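PDB 5HGC: serpin from Taeniopygia guttata, which probably inhibits serine proteases and holds a cortisol molecule in a pocket. Local coordinates for residues A[47-51]-A[119-125]; A[110-115]-A[304-308]; A[41-46]-A[169-173]. Where two conformers were deposited one is given. Residues are numbered along the deposited sequence.

Interaction 1: residues A[47-51]-A[119-125]; sequences AMLAL and AKALYQL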
loop_
_atom_site.group_PDB
_atom_site.type_symbol
_atom_site.label_atom_id
_atom_site.label_comp_id
_atom_site.label_asym_id
_atom_site.label_seq_id
_atom_site.Cartn_x
_atom_site.Cartn_y
_atom_site.Cartn_z
ATOM N N ALA A 47 6.868 12.043 2.234
ATOM C CA ALA A 47 8.017 12.385 3.051
ATOM C C ALA A 47 9.046 13.004 2.118
ATOM O O ALA A 47 9.670 14.008 2.437
ATOM C CB ALA A 47 8.583 11.150 3.718
ATOM N N MET A 48 9.159 12.428 0.927
ATOM C CA MET A 48 10.014 12.955 -0.098
ATOM C C MET A 48 9.674 14.417 -0.466
ATOM O O MET A 48 10.593 15.243 -0.537
ATOM C CB MET A 48 9.946 12.019 -1.268
ATOM C CG MET A 48 10.933 12.294 -2.355
ATOM S SD MET A 48 9.946 12.348 -3.832
ATOM C CE MET A 48 9.541 14.084 -3.807
ATOM N N LEU A 49 8.392 14.765 -0.646
ATOM C CA LEU A 49 8.036 16.181 -0.784
ATOM C C LEU A 49 8.505 17.019 0.372
ATOM O O LEU A 49 8.960 18.166 0.190
ATOM C CB LEU A 49 6.547 16.417 -0.939
ATOM C CG LEU A 49 5.957 16.145 -2.312
ATOM C CD1 LEU A 49 4.529 16.651 -2.252
ATOM C CD2 LEU A 49 6.704 16.858 -3.433
ATOM N N ALA A 50 8.409 16.467 1.573
ATOM C CA ALA A 50 8.872 17.210 2.742
ATOM C C ALA A 50 10.340 17.668 2.599
ATOM O O ALA A 50 10.709 18.708 3.155
ATOM C CB ALA A 50 8.677 16.411 4.009
ATOM N N LEU A 51 11.159 16.908 1.872
ATOM C CA LEU A 51 12.553 17.314 1.646
ATOM C C LEU A 51 12.592 18.713 1.116
ATOM O O LEU A 51 13.409 19.520 1.562
ATOM C CB LEU A 51 13.286 16.434 0.630
ATOM C CG LEU A 51 13.907 15.186 1.199
ATOM C CD1 LEU A 51 14.614 14.416 0.079
ATOM C CD2 LEU A 51 14.868 15.610 2.296
ATOM N N ALA A 119 16.639 14.102 -3.087
ATOM C CA ALA A 119 15.510 13.246 -3.286
ATOM C C ALA A 119 15.929 11.998 -4.063
ATOM O O ALA A 119 15.289 10.955 -3.899
ATOM C CB ALA A 119 14.347 13.994 -3.954
ATOM N N LYS A 120 16.977 12.067 -4.888
ATOM C CA LYS A 120 17.433 10.862 -5.529
ATOM C C LYS A 120 18.140 9.963 -4.490
ATOM O O LYS A 120 17.893 8.744 -4.420
ATOM C CB LYS A 120 18.365 11.152 -6.692
ATOM C CG LYS A 120 18.981 9.879 -7.284
ATOM C CD LYS A 120 19.342 10.059 -8.733
ATOM C CE LYS A 120 18.274 9.444 -9.646
ATOM N NZ LYS A 120 18.449 7.967 -9.843
ATOM N N ALA A 121 19.010 10.556 -3.691
ATOM C CA ALA A 121 19.826 9.774 -2.759
ATOM C C ALA A 121 18.921 9.133 -1.741
ATOM O O ALA A 121 19.045 7.932 -1.505
ATOM C CB ALA A 121 20.894 10.641 -2.062
ATOM N N LEU A 122 17.990 9.905 -1.174
ATOM C CA LEU A 122 17.143 9.381 -0.109
ATOM C C LEU A 122 15.994 8.500 -0.582
ATOM O O LEU A 122 15.667 7.503 0.054
ATOM C CB LEU A 122 16.614 10.494 0.782
ATOM C CG LEU A 122 17.633 11.190 1.677
ATOM C CD1 LEU A 122 17.010 12.478 2.256
ATOM C CD2 LEU A 122 18.073 10.245 2.788
ATOM N N TYR A 123 15.389 8.864 -1.705
ATOM C CA TYR A 123 14.064 8.389 -2.036
ATOM C C TYR A 123 14.072 7.820 -3.409
ATOM O O TYR A 123 13.019 7.501 -3.936
ATOM C CB TYR A 123 13.027 9.506 -1.937
ATOM C CG TYR A 123 12.699 9.903 -0.510
ATOM C CD1 TYR A 123 11.856 9.099 0.284
ATOM C CD2 TYR A 123 13.234 11.052 0.065
ATOM C CE1 TYR A 123 11.585 9.424 1.617
ATOM C CE2 TYR A 123 12.950 11.403 1.376
ATOM C CZ TYR A 123 12.144 10.577 2.165
ATOM O OH TYR A 123 11.844 10.912 3.470
ATOM N N GLN A 124 15.247 7.697 -4.030
ATOM C CA GLN A 124 15.307 7.233 -5.440
ATOM C C GLN A 124 14.331 7.991 -6.398
ATOM O O GLN A 124 13.798 7.391 -7.317
ATOM C CB GLN A 124 15.081 5.712 -5.568
ATOM C CG GLN A 124 15.634 4.762 -4.471
ATOM C CD GLN A 124 15.079 3.291 -4.593
ATOM O OE1 GLN A 124 13.935 3.048 -5.074
ATOM N NE2 GLN A 124 15.887 2.311 -4.147
ATOM N N LEU A 125 14.070 9.274 -6.169
ATOM C CA LEU A 125 13.197 10.059 -7.046
ATOM C C LEU A 125 13.722 10.184 -8.479
ATOM O O LEU A 125 14.928 10.518 -8.736
ATOM C CB LEU A 125 12.974 11.468 -6.492
ATOM C CG LEU A 125 12.294 12.441 -7.488
ATOM C CD1 LEU A 125 10.836 12.064 -7.680
ATOM C CD2 LEU A 125 12.391 13.912 -7.063
#

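Interaction 2: residues A[110-115]-A[304-308]; sequences ALLRKF and SGITG. Unlike the reference sequence in segment 110-115: A110 (reference Lys).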
loop_
_atom_site.group_PDB
_atom_site.type_symbol
_atom_site.label_atom_id
_atom_site.label_comp_id
_atom_site.label_asym_id
_atom_site.label_seq_id
_atom_site.Cartn_x
_atom_site.Cartn_y
_atom_site.Cartn_z
ATOM N N ALA A 110 11.522 26.248 -12.358
ATOM C CA ALA A 110 12.931 25.893 -12.104
ATOM C C ALA A 110 12.984 24.656 -11.224
ATOM O O ALA A 110 12.066 24.419 -10.439
ATOM C CB ALA A 110 13.631 27.055 -11.408
ATOM N N LEU A 111 14.067 23.891 -11.340
ATOM C CA LEU A 111 14.421 22.892 -10.324
ATOM C C LEU A 111 15.815 23.062 -9.691
ATOM O O LEU A 111 16.810 23.380 -10.391
ATOM C CB LEU A 111 14.189 21.500 -10.864
ATOM C CG LEU A 111 12.845 21.104 -10.300
ATOM C CD1 LEU A 111 11.864 20.817 -11.403
ATOM C CD2 LEU A 111 13.075 19.933 -9.358
ATOM N N LEU A 112 15.875 22.905 -8.381
ATOM C CA LEU A 112 17.117 23.007 -7.691
ATOM C C LEU A 112 17.852 21.657 -7.746
ATOM O O LEU A 112 17.268 20.590 -7.460
ATOM C CB LEU A 112 16.882 23.413 -6.252
ATOM C CG LEU A 112 16.621 24.849 -5.844
ATOM C CD1 LEU A 112 16.458 24.927 -4.339
ATOM C CD2 LEU A 112 17.739 25.781 -6.243
ATOM N N ARG A 113 19.137 21.718 -8.067
ATOM C CA ARG A 113 19.986 20.574 -7.978
ATOM C C ARG A 113 19.956 19.930 -6.588
ATOM O O ARG A 113 20.006 18.682 -6.479
ATOM C CB ARG A 113 21.423 20.968 -8.315
ATOM C CG ARG A 113 22.462 19.854 -8.099
ATOM C CD ARG A 113 22.219 18.662 -9.034
ATOM N NE ARG A 113 22.459 19.029 -10.425
ATOM C CZ ARG A 113 22.054 18.336 -11.506
ATOM N NH1 ARG A 113 21.367 17.204 -11.375
ATOM N NH2 ARG A 113 22.338 18.810 -12.742
ATOM N N LYS A 114 19.845 20.771 -5.542
ATOM C CA LYS A 114 19.916 20.301 -4.168
ATOM C C LYS A 114 18.728 19.352 -3.957
ATOM O O LYS A 114 18.902 18.250 -3.453
ATOM C CB LYS A 114 19.851 21.499 -3.239
ATOM C CG LYS A 114 19.343 21.257 -1.825
ATOM C CD LYS A 114 19.069 22.617 -1.203
ATOM C CE LYS A 114 18.838 22.544 0.311
ATOM N NZ LYS A 114 20.062 22.057 1.043
ATOM N N PHE A 115 17.535 19.755 -4.412
ATOM C CA PHE A 115 16.372 18.897 -4.236
ATOM C C PHE A 115 16.475 17.608 -5.084
ATOM O O PHE A 115 16.189 16.493 -4.603
ATOM C CB PHE A 115 15.073 19.621 -4.558
ATOM C CG PHE A 115 13.882 18.734 -4.453
ATOM C CD1 PHE A 115 13.399 18.377 -3.234
ATOM C CD2 PHE A 115 13.299 18.195 -5.572
ATOM C CE1 PHE A 115 12.327 17.518 -3.118
ATOM C CE2 PHE A 115 12.211 17.330 -5.464
ATOM C CZ PHE A 115 11.699 17.010 -4.227
ATOM N N SER A 304 9.808 25.864 -1.657
ATOM C CA SER A 304 10.928 26.659 -2.151
ATOM C C SER A 304 12.212 25.846 -2.195
ATOM O O SER A 304 13.096 26.166 -2.987
ATOM C CB SER A 304 11.109 27.959 -1.359
ATOM O OG SER A 304 11.479 27.699 -0.011
ATOM N N GLY A 305 12.285 24.785 -1.373
ATOM C CA GLY A 305 13.329 23.784 -1.437
ATOM C C GLY A 305 13.361 23.003 -2.728
ATOM O O GLY A 305 14.387 22.356 -3.022
ATOM N N ILE A 306 12.279 23.054 -3.519
ATOM C CA ILE A 306 12.252 22.360 -4.865
ATOM C C ILE A 306 12.697 23.267 -6.013
ATOM O O ILE A 306 13.561 22.904 -6.803
ATOM C CB ILE A 306 10.882 21.655 -5.153
ATOM C CG1 ILE A 306 10.561 20.639 -3.997
ATOM C CG2 ILE A 306 10.849 20.963 -6.521
ATOM C CD1 ILE A 306 9.172 20.037 -4.031
ATOM N N THR A 307 12.115 24.465 -6.087
ATOM C CA THR A 307 12.286 25.353 -7.254
ATOM C C THR A 307 13.218 26.514 -6.908
ATOM O O THR A 307 13.705 27.189 -7.794
ATOM C CB THR A 307 10.933 25.966 -7.706
ATOM O OG1 THR A 307 10.441 26.801 -6.657
ATOM C CG2 THR A 307 9.938 24.924 -7.956
ATOM N N GLY A 308 13.490 26.711 -5.616
ATOM C CA GLY A 308 14.120 27.935 -5.140
ATOM C C GLY A 308 13.221 29.166 -5.007
ATOM O O GLY A 308 13.715 30.227 -4.617
#

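Interaction 3: residues A[41-46]-A[169-173]; sequences SISTAF and LASFV. Unlike the reference sequence in segment 41-46: T44 (reference Ala).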
loop_
_atom_site.group_PDB
_atom_site.type_symbol
_atom_site.label_atom_id
_atom_site.label_comp_id
_atom_site.label_asym_id
_atom_site.label_seq_id
_atom_site.Cartn_x
_atom_site.Cartn_y
_atom_site.Cartn_z
ATOM N N SER A 41 4.122 3.243 0.227
ATOM C CA SER A 41 4.344 4.005 -0.954
ATOM C C SER A 41 3.805 5.444 -0.814
ATOM O O SER A 41 4.521 6.390 -1.148
ATOM C CB SER A 41 3.754 3.271 -2.143
ATOM O OG SER A 41 3.526 4.181 -3.200
ATOM N N ILE A 42 2.597 5.629 -0.263
ATOM C CA ILE A 42 2.079 6.987 -0.052
ATOM C C ILE A 42 2.949 7.679 0.953
ATOM O O ILE A 42 3.392 8.798 0.716
ATOM C CB ILE A 42 0.596 7.053 0.352
ATOM C CG1 ILE A 42 -0.238 6.495 -0.801
ATOM C CG2 ILE A 42 0.176 8.472 0.767
ATOM C CD1 ILE A 42 -1.661 6.185 -0.372
ATOM N N SER A 43 3.243 7.010 2.053
ATOM C CA SER A 43 3.982 7.702 3.095
ATOM C C SER A 43 5.299 8.163 2.530
ATOM O O SER A 43 5.737 9.255 2.830
ATOM C CB SER A 43 4.275 6.811 4.278
ATOM O OG SER A 43 3.146 6.701 5.061
ATOM N N THR A 44 5.918 7.314 1.722
ATOM C CA THR A 44 7.238 7.578 1.191
ATOM C C THR A 44 7.199 8.737 0.177
ATOM O O THR A 44 8.077 9.580 0.261
ATOM C CB THR A 44 7.815 6.295 0.598
ATOM O OG1 THR A 44 7.892 5.309 1.633
ATOM C CG2 THR A 44 9.167 6.513 0.074
ATOM N N ALA A 45 6.186 8.799 -0.717
ATOM C CA ALA A 45 6.092 9.848 -1.734
ATOM C C ALA A 45 5.993 11.205 -1.029
ATOM O O ALA A 45 6.740 12.129 -1.375
ATOM C CB ALA A 45 4.919 9.637 -2.668
ATOM N N PHE A 46 5.165 11.297 0.023
ATOM C CA PHE A 46 5.012 12.548 0.775
ATOM C C PHE A 46 6.156 12.989 1.635
ATOM O O PHE A 46 6.412 14.190 1.727
ATOM C CB PHE A 46 3.673 12.614 1.515
ATOM C CG PHE A 46 2.593 13.099 0.625
ATOM C CD1 PHE A 46 1.951 12.221 -0.235
ATOM C CD2 PHE A 46 2.341 14.452 0.526
ATOM C CE1 PHE A 46 1.038 12.705 -1.166
ATOM C CE2 PHE A 46 1.422 14.950 -0.384
ATOM C CZ PHE A 46 0.761 14.079 -1.231
ATOM N N LEU A 169 2.612 14.448 -8.686
ATOM C CA LEU A 169 3.375 13.449 -7.885
ATOM C C LEU A 169 2.784 12.100 -8.167
ATOM O O LEU A 169 1.609 11.885 -7.894
ATOM C CB LEU A 169 3.300 13.761 -6.394
ATOM C CG LEU A 169 3.965 12.814 -5.393
ATOM C CD1 LEU A 169 5.475 12.680 -5.550
ATOM C CD2 LEU A 169 3.629 13.349 -4.008
ATOM N N ALA A 170 3.568 11.213 -8.763
ATOM C CA ALA A 170 3.131 9.829 -8.998
ATOM C C ALA A 170 3.788 8.803 -7.993
ATOM O O ALA A 170 5.032 8.768 -7.883
ATOM C CB ALA A 170 3.436 9.423 -10.426
ATOM N N SER A 171 2.983 8.001 -7.253
ATOM C CA SER A 171 3.549 6.762 -6.669
ATOM C C SER A 171 2.825 5.543 -7.168
ATOM O O SER A 171 1.584 5.509 -7.261
ATOM C CB SER A 171 3.677 6.757 -5.150
ATOM O OG SER A 171 2.377 6.710 -4.612
ATOM N N PHE A 172 3.617 4.533 -7.505
ATOM C CA PHE A 172 3.049 3.342 -8.024
ATOM C C PHE A 172 3.876 2.154 -7.591
ATOM O O PHE A 172 5.055 2.278 -7.304
ATOM C CB PHE A 172 2.910 3.439 -9.536
ATOM C CG PHE A 172 4.168 3.862 -10.230
ATOM C CD1 PHE A 172 4.582 5.220 -10.226
ATOM C CD2 PHE A 172 4.957 2.920 -10.916
ATOM C CE1 PHE A 172 5.763 5.598 -10.883
ATOM C CE2 PHE A 172 6.130 3.317 -11.588
ATOM C CZ PHE A 172 6.532 4.644 -11.567
ATOM N N VAL A 173 3.245 0.992 -7.571
ATOM C CA VAL A 173 3.874 -0.238 -7.027
ATOM C C VAL A 173 3.039 -1.416 -7.455
ATOM O O VAL A 173 1.814 -1.369 -7.349
ATOM C CB VAL A 173 4.056 -0.189 -5.485
ATOM C CG1 VAL A 173 2.739 0.148 -4.804
ATOM C CG2 VAL A 173 4.688 -1.467 -4.993
#

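Interaction 1: residues A[47-51]-A[119-125]
This is a buried helix-to-helix contact in the serpin body, where the C-terminal half of helix 39-52 packs on the last turn of helix 113-123. The two short axes pass 10.4 Å apart at their closest and run roughly antiparallel, at 149°. No hydrogen bond crosses the interface; the contact is made by apolar side chains and buries 336 Å², both sides summed.

Y123 is the piece to look at first. Its ring lies against M48, whose CB sits over one face, 3.7 Å from the ring centroid and 17° off the normal, a CH-pi contact, while M48 CG comes within 3.5 Å of Y123 CG. L51 CD1 meets the ring at its edge, 3.6 Å from Y123 CD2, and A47 CB comes obliquely to within 3.3 Å of Y123 OH. That hydroxyl hydrogen-bonds to H78.

L51 CD1 is also 3.8 Å from L122 CD1 and 4.1 Å from A119 CB. Small A119 leaves room for M48 as well, with M48 CG 4.1 Å from A119 CB. Past Q124, where phi turns positive and the helix ends, the chain swings round so that L125 CD1 reaches M48 SD at 4.0 Å. L51 has a second job: with E74, K75, H78 and D118 it lines the pocket of the bound diamino sugar.

Helix 74-89 closes over the pair, F81 touching both A47 and Y123. F115, one helix turn before A119, packs on M48, L51 and L125, and strand 126-130 follows directly from L125.

Interaction 2: residues A[110-115]-A[304-308]
Extended residues 110-112, leading into helix 113-123 of the serpin fold, pass beside the short helix 304-307, with the CA atoms of L111 and T307 4.5 Å apart and those of F115 and I306 5.4 Å apart. That is close enough for L112 N to donate to I306 O at 2.8 Å with a nearly straight 162° angle. L112 sits at the N-cap position, so the bond is made just as the chain enters its helix. Beside it, T307 CA makes a CA-H...O contact with A110 O at 3.3 Å. At the far end, G308 takes a positive phi; a CB there would collide with the preceding carbonyl and point at L112, whose CG is 3.6 Å from G308 N.

The side chains fill in around this. T307 turns its hydroxyl to D311. L111 CD2 meets I306 CG2 at 3.8 Å, and F115 CB lies 3.2 Å from G305 O. Finally, I306 CG1 sits almost squarely over the F115 ring, 3.6 Å from its centroid and 7° off the normal.

Interaction 3: residues A[41-46]-A[169-173]
Here helix 39-52 lies on the face of the large serpin sheet, against strand 167-176, a helix-on-sheet contact in what serpin structures call the shutter region. Segment axes are 8.5 Å apart and run at 149°. S41 and A45, one turn apart, point at the strand, and L169, S171 and V173 point back.

The polar part centres on S171 OG. Its stronger partner is H319 on strand 316-325; S41 OG lies 3.1 Å from S171 OG, a weak hydrogen bond that is not settled. The helix and two parallel neighbouring strands thus meet at this spot. In serpins generally, those strands part when the reactive loop inserts; here they remain paired.

Van der Waals contacts join A45 CB to S171 CB at 4.0 Å and S41 CB to V173 CG1 at 4.2 Å. The apolar pairs belong to L169: its CD2 lies 4.2 Å from A45 CB and also sits over the F46 ring, 4.2 Å from its centroid and 3.9 Å from F46 CE1.

In the fold
The three contacts form a row that runs outward from near the middle of the serpin body, from interaction 3 to interaction 2. Interaction 1 lies between: its centre is about 12 Å from that of interaction 2, with which it shares helix 113-123, and about 10 Å from that of interaction 3, with which it shares helix 39-52. Y123 CD1 lies 3.7 Å from T44 CG2. Interactions 2 and 3 do not touch; their centres are about 19 Å apart. In sequence, interaction 1 is nested inside interaction 3, while interaction 2 crosses both. Helix 39-52, seated on strand 167-176, thus reaches outlying helix 304-307 both directly, L49 CD2 to I306 CD1 at 4.1 Å, and by way of helix 113-123.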